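PDB 3LL7: putative methyltransferase from Porphyromonas gingivalis, which probably transfers a methyl group from S-adenosylmethionine to a substrate that has not been identified, possibly an RNA. Local coordinates for residues Leu138-Glu141 / Gly142-Val145; Trp216-Leu219 / Gln220-His224; Ile346-Thr350 / Ser351-Gln355. All coordinates share one frame; numbering follows the deposited sequence. Where two conformers were deposited one is given.

Contact 1. Residues Leu138-Glu141 / Gly142-Val145; sequences LLNE and GKDV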
loop_
_atom_site.group_PDB
_atom_site.type_symbol
_atom_site.label_atom_id
_atom_site.label_comp_id
_atom_site.label_asym_id
_atom_site.label_seq_id
_atom_site.Cartn_x
_atom_site.Cartn_y
_atom_site.Cartn_z
ATOM N N LEU A 138 18.310 1.508 14.066
ATOM C CA LEU A 138 17.685 2.139 12.912
ATOM C C LEU A 138 17.298 3.598 13.128
ATOM O O LEU A 138 16.994 4.297 12.166
ATOM C CB LEU A 138 16.453 1.343 12.474
ATOM C CG LEU A 138 16.727 -0.047 11.881
ATOM C CD1 LEU A 138 15.572 -1.015 12.173
ATOM C CD2 LEU A 138 17.050 0.034 10.380
ATOM N N LEU A 139 17.287 4.044 14.379
ATOM C CA LEU A 139 16.861 5.403 14.676
ATOM C C LEU A 139 18.020 6.368 14.496
ATOM O O LEU A 139 19.149 6.038 14.869
ATOM C CB LEU A 139 16.357 5.528 16.110
ATOM C CG LEU A 139 15.110 4.796 16.610
ATOM C CD1 LEU A 139 15.194 4.774 18.131
ATOM C CD2 LEU A 139 13.843 5.446 16.166
ATOM N N ASN A 140 17.724 7.553 13.946
ATOM C CA ASN A 140 18.667 8.671 13.876
ATOM C C ASN A 140 19.100 9.069 15.287
ATOM O O ASN A 140 18.565 8.547 16.273
ATOM C CB ASN A 140 18.043 9.882 13.145
ATOM C CG ASN A 140 17.312 9.496 11.855
ATOM O OD1 ASN A 140 17.570 8.439 11.268
ATOM N ND2 ASN A 140 16.385 10.350 11.418
ATOM N N GLU A 141 20.065 9.980 15.392
ATOM C CA GLU A 141 20.524 10.438 16.700
ATOM C C GLU A 141 19.463 11.297 17.397
ATOM O O GLU A 141 18.669 11.983 16.741
ATOM C CB GLU A 141 21.856 11.198 16.590
ATOM C CG GLU A 141 22.703 11.141 17.874
ATOM C CD GLU A 141 23.937 12.039 17.841
ATOM O OE1 GLU A 141 23.856 13.174 17.318
ATOM O OE2 GLU A 141 24.993 11.613 18.363
ATOM N N GLY A 142 19.437 11.213 18.729
ATOM C CA GLY A 142 18.593 12.067 19.563
ATOM C C GLY A 142 17.137 11.650 19.653
ATOM O O GLY A 142 16.254 12.507 19.797
ATOM N N LYS A 143 16.877 10.348 19.553
ATOM C CA LYS A 143 15.512 9.818 19.624
ATOM C C LYS A 143 15.320 9.020 20.912
ATOM O O LYS A 143 16.230 8.320 21.354
ATOM C CB LYS A 143 15.198 8.908 18.425
ATOM C CG LYS A 143 15.379 9.515 17.045
ATOM C CD LYS A 143 14.384 10.621 16.772
ATOM C CE LYS A 143 14.569 11.176 15.379
ATOM N NZ LYS A 143 13.440 12.089 15.054
ATOM N N ASP A 144 14.115 9.106 21.468
ATOM C CA ASP A 144 13.747 8.524 22.754
ATOM C C ASP A 144 12.626 7.490 22.563
ATOM O O ASP A 144 11.503 7.861 22.243
ATOM C CB ASP A 144 13.214 9.670 23.611
ATOM C CG ASP A 144 13.262 9.388 25.085
ATOM O OD1 ASP A 144 13.052 8.226 25.502
ATOM O OD2 ASP A 144 13.506 10.358 25.831
ATOM N N VAL A 145 12.912 6.199 22.745
ATOM C CA VAL A 145 11.865 5.173 22.568
ATOM C C VAL A 145 11.680 4.204 23.749
ATOM O O VAL A 145 12.590 3.973 24.521
ATOM C CB VAL A 145 12.027 4.354 21.248
ATOM C CG1 VAL A 145 11.910 5.264 20.031
ATOM C CG2 VAL A 145 13.338 3.576 21.231
HETATM O O HOH W 1 18.483 8.121 18.744
#
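Leu139 and Val145 reach toward each other across the base of a turn and meet tip to tip. One methyl of the leucine, CD1, does the touching, and it lies 3.8 Å from Val145 CG2 and is equally near the valine's other methyl, so it is set against the fork of the branched side chain. Leu139 comes to this place because its CG stands opposite the carbonyl carbon (chi1 -64°), which sends the branch across the turn. The same CD1 lies 4.1 Å from Lys143 CB, so the start of the lysine chain adds to the apolar patch. Lys143 CG, set beside the backbone N by chi1, lies 3.4 Å from Asn140 O; the bend at chi2 (-67°) then turns the rest of the chain alongside the asparagine, with Lys143 CE 4.3 Å from Asn140 CB. Its NZ leaves the turn altogether and is hydrogen-bonded to the carbonyl oxygens of Met112 and Ala115.

No direct hydrogen bond closes the turn. A water spans it instead, donating to Asn140 O at 2.5 Å and accepting from Lys143 N at 2.9 Å. Gly142 suits the corner because its positive phi (80°) is readily adopted without a side chain, while Glu141 directs its carboxylate outward, as befits an exposed bend. The turn joins helix 125-138 to strand 144-149, an alpha-to-beta connection of the parallel part of the sheet, and Met112 of helix 106-112 touches both Leu139 and Val145. The chemistry is therefore divided: methyl groups face helix 106-112, water replaces a direct backbone bond within the turn, and the lysine spends its hydrocarbon on the turn and its ammonium, probably charged, on carbonyl oxygens at the end of helix 106-112 and just beyond it.

Contact 2. Residues Trp216-Leu219 / Gln220-His224; sequences WDTL and QSLLH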
loop_
_atom_site.group_PDB
_atom_site.type_symbol
_atom_site.label_atom_id
_atom_site.label_comp_id
_atom_site.label_asym_id
_atom_site.label_seq_id
_atom_site.Cartn_x
_atom_site.Cartn_y
_atom_site.Cartn_z
ATOM N N TRP A 216 -16.607 3.079 1.731
ATOM C CA TRP A 216 -17.850 3.620 2.237
ATOM C C TRP A 216 -18.177 2.969 3.582
ATOM O O TRP A 216 -18.541 3.663 4.530
ATOM C CB TRP A 216 -18.986 3.493 1.203
ATOM C CG TRP A 216 -20.218 4.282 1.555
ATOM C CD1 TRP A 216 -21.489 3.795 1.679
ATOM C CD2 TRP A 216 -20.299 5.688 1.845
ATOM N NE1 TRP A 216 -22.357 4.806 2.024
ATOM C CE2 TRP A 216 -21.652 5.977 2.135
ATOM C CE3 TRP A 216 -19.363 6.729 1.892
ATOM C CZ2 TRP A 216 -22.092 7.264 2.465
ATOM C CZ3 TRP A 216 -19.804 8.010 2.222
ATOM C CH2 TRP A 216 -21.155 8.264 2.501
ATOM N N ASP A 217 -17.969 1.656 3.689
ATOM C CA ASP A 217 -18.139 0.956 4.970
ATOM C C ASP A 217 -17.283 1.608 6.053
ATOM O O ASP A 217 -17.766 1.868 7.157
ATOM C CB ASP A 217 -17.770 -0.528 4.853
ATOM C CG ASP A 217 -18.027 -1.314 6.156
ATOM O OD1 ASP A 217 -19.211 -1.520 6.496
ATOM O OD2 ASP A 217 -17.054 -1.738 6.828
ATOM N N THR A 218 -16.016 1.872 5.730
ATOM C CA THR A 218 -15.128 2.552 6.653
ATOM C C THR A 218 -15.682 3.908 7.083
ATOM O O THR A 218 -15.721 4.202 8.279
ATOM C CB THR A 218 -13.712 2.753 6.062
ATOM O OG1 THR A 218 -13.147 1.483 5.719
ATOM C CG2 THR A 218 -12.784 3.471 7.064
ATOM N N LEU A 219 -16.077 4.730 6.108
ATOM C CA LEU A 219 -16.535 6.096 6.383
ATOM C C LEU A 219 -17.862 6.124 7.143
ATOM O O LEU A 219 -18.120 7.063 7.899
ATOM C CB LEU A 219 -16.610 6.938 5.096
ATOM C CG LEU A 219 -15.271 7.326 4.438
ATOM C CD1 LEU A 219 -15.494 8.069 3.123
ATOM C CD2 LEU A 219 -14.381 8.162 5.370
ATOM N N GLN A 220 -18.695 5.104 6.940
ATOM C CA GLN A 220 -19.954 4.978 7.681
ATOM C C GLN A 220 -19.744 4.464 9.106
ATOM O O GLN A 220 -20.552 4.746 9.983
ATOM C CB GLN A 220 -20.945 4.068 6.946
ATOM C CG GLN A 220 -21.526 4.662 5.672
ATOM C CD GLN A 220 -22.684 3.839 5.125
ATOM O OE1 GLN A 220 -22.522 2.669 4.775
ATOM N NE2 GLN A 220 -23.861 4.452 5.048
ATOM N N SER A 221 -18.661 3.723 9.337
ATOM C CA SER A 221 -18.471 3.012 10.621
ATOM C C SER A 221 -17.595 3.706 11.648
ATOM O O SER A 221 -17.708 3.444 12.843
ATOM C CB SER A 221 -17.914 1.610 10.398
ATOM O OG SER A 221 -18.670 0.910 9.437
ATOM N N LEU A 222 -16.688 4.551 11.186
ATOM C CA LEU A 222 -15.736 5.180 12.082
ATOM C C LEU A 222 -16.189 6.594 12.387
ATOM O O LEU A 222 -16.630 7.318 11.491
ATOM C CB LEU A 222 -14.334 5.175 11.462
ATOM C CG LEU A 222 -13.650 3.811 11.328
ATOM C CD1 LEU A 222 -12.273 3.950 10.697
ATOM C CD2 LEU A 222 -13.542 3.094 12.686
ATOM N N LEU A 223 -16.092 6.982 13.652
ATOM C CA LEU A 223 -16.430 8.343 14.042
ATOM C C LEU A 223 -15.175 9.214 13.994
ATOM O O LEU A 223 -14.050 8.714 14.177
ATOM C CB LEU A 223 -17.066 8.377 15.448
ATOM C CG LEU A 223 -18.519 7.892 15.562
ATOM C CD1 LEU A 223 -19.022 7.902 17.029
ATOM C CD2 LEU A 223 -19.459 8.697 14.666
ATOM N N HIS A 224 -15.395 10.508 13.736
ATOM C CA HIS A 224 -14.369 11.553 13.847
ATOM C C HIS A 224 -13.266 11.477 12.812
ATOM O O HIS A 224 -12.198 12.062 13.006
ATOM C CB HIS A 224 -13.766 11.607 15.265
ATOM C CG HIS A 224 -14.783 11.915 16.316
ATOM N ND1 HIS A 224 -15.378 13.152 16.428
ATOM C CD2 HIS A 224 -15.339 11.138 17.275
ATOM C CE1 HIS A 224 -16.247 13.130 17.426
ATOM N NE2 HIS A 224 -16.239 11.921 17.958
#
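In the conformer given, Gln220 lays its CG over one face of the Trp216 ring, one helical turn away, in a CH-pi contact 3.9 Å from the centroid of the five-membered ring. The amide follows the indole, its plane only 23° from that of the ring, and Gln220 CD comes within 3.3 Å of Trp216 NE1. This is the looser side: Gln220 is exposed and has a second conformer, so the amide's place over the ring is provisional, and a long flexible side chain suits such a position. Trp216 also makes a cation-pi contact with Arg280.

The tight side is that of Thr218 and Leu222, which lie side by side, Thr218 CG2 3.7 Å from Leu222 CD1. Here the helix ends, and Thr218 O accepts from both an i+4 donor, Leu222 N (3.1 Å), and an i+3 donor, Ser221 N (3.2 Å). A chi1 of -51° turns Ser221 OG back along the helix to donate to Asp217 O at 2.6 Å. Thr218 OG1 likewise bonds back to Asp214 O. Leu222 then packs on Leu191 and Ile192 of helix 191-198, while Thr218 and Leu219 rest on strand 225-233, which the chain enters after His224.

Contact 3. Residues Ile346-Thr350 / Ser351-Gln355; sequences IPFST and SVLKQ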
loop_
_atom_site.group_PDB
_atom_site.type_symbol
_atom_site.label_atom_id
_atom_site.label_comp_id
_atom_site.label_asym_id
_atom_site.label_seq_id
_atom_site.Cartn_x
_atom_site.Cartn_y
_atom_site.Cartn_z
ATOM N N ILE A 346 -11.419 -0.687 -33.305
ATOM C CA ILE A 346 -11.941 -1.868 -34.007
ATOM C C ILE A 346 -13.219 -2.385 -33.334
ATOM O O ILE A 346 -13.173 -2.763 -32.166
ATOM C CB ILE A 346 -10.872 -2.978 -34.005
ATOM C CG1 ILE A 346 -9.571 -2.444 -34.639
ATOM C CG2 ILE A 346 -11.380 -4.251 -34.751
ATOM C CD1 ILE A 346 -8.387 -3.389 -34.406
ATOM N N PRO A 347 -14.357 -2.409 -34.064
ATOM C CA PRO A 347 -15.593 -2.954 -33.482
ATOM C C PRO A 347 -15.320 -4.390 -33.135
ATOM O O PRO A 347 -14.746 -5.107 -33.958
ATOM C CB PRO A 347 -16.592 -2.888 -34.640
ATOM C CG PRO A 347 -16.085 -1.689 -35.478
ATOM C CD PRO A 347 -14.579 -1.919 -35.443
ATOM N N PHE A 348 -15.670 -4.805 -31.920
ATOM C CA PHE A 348 -15.316 -6.150 -31.513
ATOM C C PHE A 348 -16.351 -7.185 -31.904
ATOM O O PHE A 348 -17.551 -6.980 -31.688
ATOM C CB PHE A 348 -15.109 -6.241 -29.992
ATOM C CG PHE A 348 -14.773 -7.635 -29.539
ATOM C CD1 PHE A 348 -13.546 -8.210 -29.894
ATOM C CD2 PHE A 348 -15.683 -8.384 -28.820
ATOM C CE1 PHE A 348 -13.228 -9.497 -29.518
ATOM C CE2 PHE A 348 -15.369 -9.693 -28.417
ATOM C CZ PHE A 348 -14.150 -10.254 -28.770
ATOM N N SER A 349 -15.882 -8.320 -32.414
ATOM C CA SER A 349 -16.712 -9.533 -32.469
ATOM C C SER A 349 -15.736 -10.692 -32.438
ATOM O O SER A 349 -14.539 -10.513 -32.696
ATOM C CB SER A 349 -17.548 -9.591 -33.743
ATOM O OG SER A 349 -16.694 -9.548 -34.873
ATOM N N THR A 350 -16.251 -11.884 -32.148
ATOM C CA THR A 350 -15.401 -13.062 -32.040
ATOM C C THR A 350 -14.544 -13.187 -33.294
ATOM O O THR A 350 -13.356 -13.442 -33.206
ATOM C CB THR A 350 -16.241 -14.333 -31.745
ATOM O OG1 THR A 350 -16.960 -14.126 -30.526
ATOM C CG2 THR A 350 -15.339 -15.581 -31.576
ATOM N N SER A 351 -15.129 -12.950 -34.462
ATOM C CA SER A 351 -14.377 -13.101 -35.705
ATOM C C SER A 351 -13.163 -12.159 -35.812
ATOM O O SER A 351 -12.220 -12.463 -36.525
ATOM C CB SER A 351 -15.300 -12.923 -36.925
ATOM O OG SER A 351 -15.720 -11.579 -36.985
ATOM N N VAL A 352 -13.153 -11.014 -35.128
ATOM C CA VAL A 352 -11.965 -10.138 -35.269
ATOM C C VAL A 352 -10.729 -10.660 -34.557
ATOM O O VAL A 352 -9.599 -10.274 -34.893
ATOM C CB VAL A 352 -12.178 -8.640 -34.834
ATOM C CG1 VAL A 352 -13.387 -8.033 -35.511
ATOM C CG2 VAL A 352 -12.239 -8.533 -33.331
ATOM N N LEU A 353 -10.918 -11.503 -33.549
ATOM C CA LEU A 353 -9.802 -12.024 -32.745
ATOM C C LEU A 353 -8.667 -12.610 -33.568
ATOM O O LEU A 353 -7.491 -12.253 -33.360
ATOM C CB LEU A 353 -10.300 -13.080 -31.739
ATOM C CG LEU A 353 -11.133 -12.586 -30.544
ATOM C CD1 LEU A 353 -11.844 -13.814 -29.868
ATOM C CD2 LEU A 353 -10.289 -11.830 -29.532
ATOM N N LYS A 354 -8.977 -13.506 -34.510
ATOM C CA LYS A 354 -7.889 -14.095 -35.310
ATOM C C LYS A 354 -7.314 -13.111 -36.323
ATOM O O LYS A 354 -6.259 -13.357 -36.928
ATOM C CB LYS A 354 -8.297 -15.431 -35.952
ATOM C CG LYS A 354 -8.478 -16.594 -34.953
ATOM C CD LYS A 354 -7.172 -17.071 -34.303
ATOM C CE LYS A 354 -7.412 -18.326 -33.442
ATOM N NZ LYS A 354 -8.450 -18.109 -32.341
ATOM N N GLN A 355 -7.960 -11.953 -36.480
ATOM C CA GLN A 355 -7.419 -10.971 -37.404
ATOM C C GLN A 355 -6.457 -10.013 -36.755
ATOM O O GLN A 355 -5.785 -9.250 -37.456
ATOM C CB GLN A 355 -8.537 -10.167 -38.048
ATOM C CG GLN A 355 -9.414 -10.973 -38.975
ATOM C CD GLN A 355 -10.317 -10.076 -39.779
ATOM O OE1 GLN A 355 -9.852 -9.237 -40.567
ATOM N NE2 GLN A 355 -11.624 -10.209 -39.558
HETATM O O HOH W 2 -11.153 -14.977 -34.624
#
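After the extended residues Ile346 to Ser349 the backbone turns at Thr350 into helical angles, and two successive i to i+3 bonds, Val352 N to Ser349 O (2.8 Å) and Leu353 N to Thr350 O (3.1 Å), form two overlapping beta turns. Val352 fits inside the bend. Its CG2 lies 3.7 Å from Phe348 CD1, whereas CG1 points back to Pro347 O and more distantly to Ile346, so that a beta-branched residue fills both directions at once. A chi1 of 179° carries the Phe348 ring away from its own backbone N and brings its edge to Leu353 CD2, which lies near the ring plane, 3.8 Å from Phe348 CE1. On the outer side the hydroxyls of Ser349 and Ser351 are hydrogen-bonded, their OG atoms 3.1 Å apart; short hydroxyl side chains can pair here across a single intervening residue. Further along, a water donates to Thr350 O and accepts from Lys354 N at 2.6 Å, standing in for a direct backbone bond.

Phe348 also meets Phe370 edge-to-face. Within the THUMP-like region, then, apolar groups join the end of strand 337-347 and the turns to strand 401-408, through Phe348 and Val352 on Leu403, and to helix 374-381, through Leu353 on Leu377, while the serine pair, two backbone bonds and a bridging water serve polar groups of the turns.

How the contacts relate
The three contacts come in series along the chain and none touches another. Contacts 1 and 2 have centres 35 Å apart yet both lead into strands of the same large mixed sheet: contact 1 into strand 144-149, in its parallel part, and contact 2 into strand 225-233. Contact 3 lies at a separate sheet, at the end of strand 337-347, with its centre 62 Å from that of contact 1 on the opposite side of the chain's centre, and 45 Å from that of contact 2. Contacts 1 and 2 are helix-to-strand connections in the probable methyltransferase part; contact 3 is a strand running out into turns in the THUMP-like part of an elongated chain.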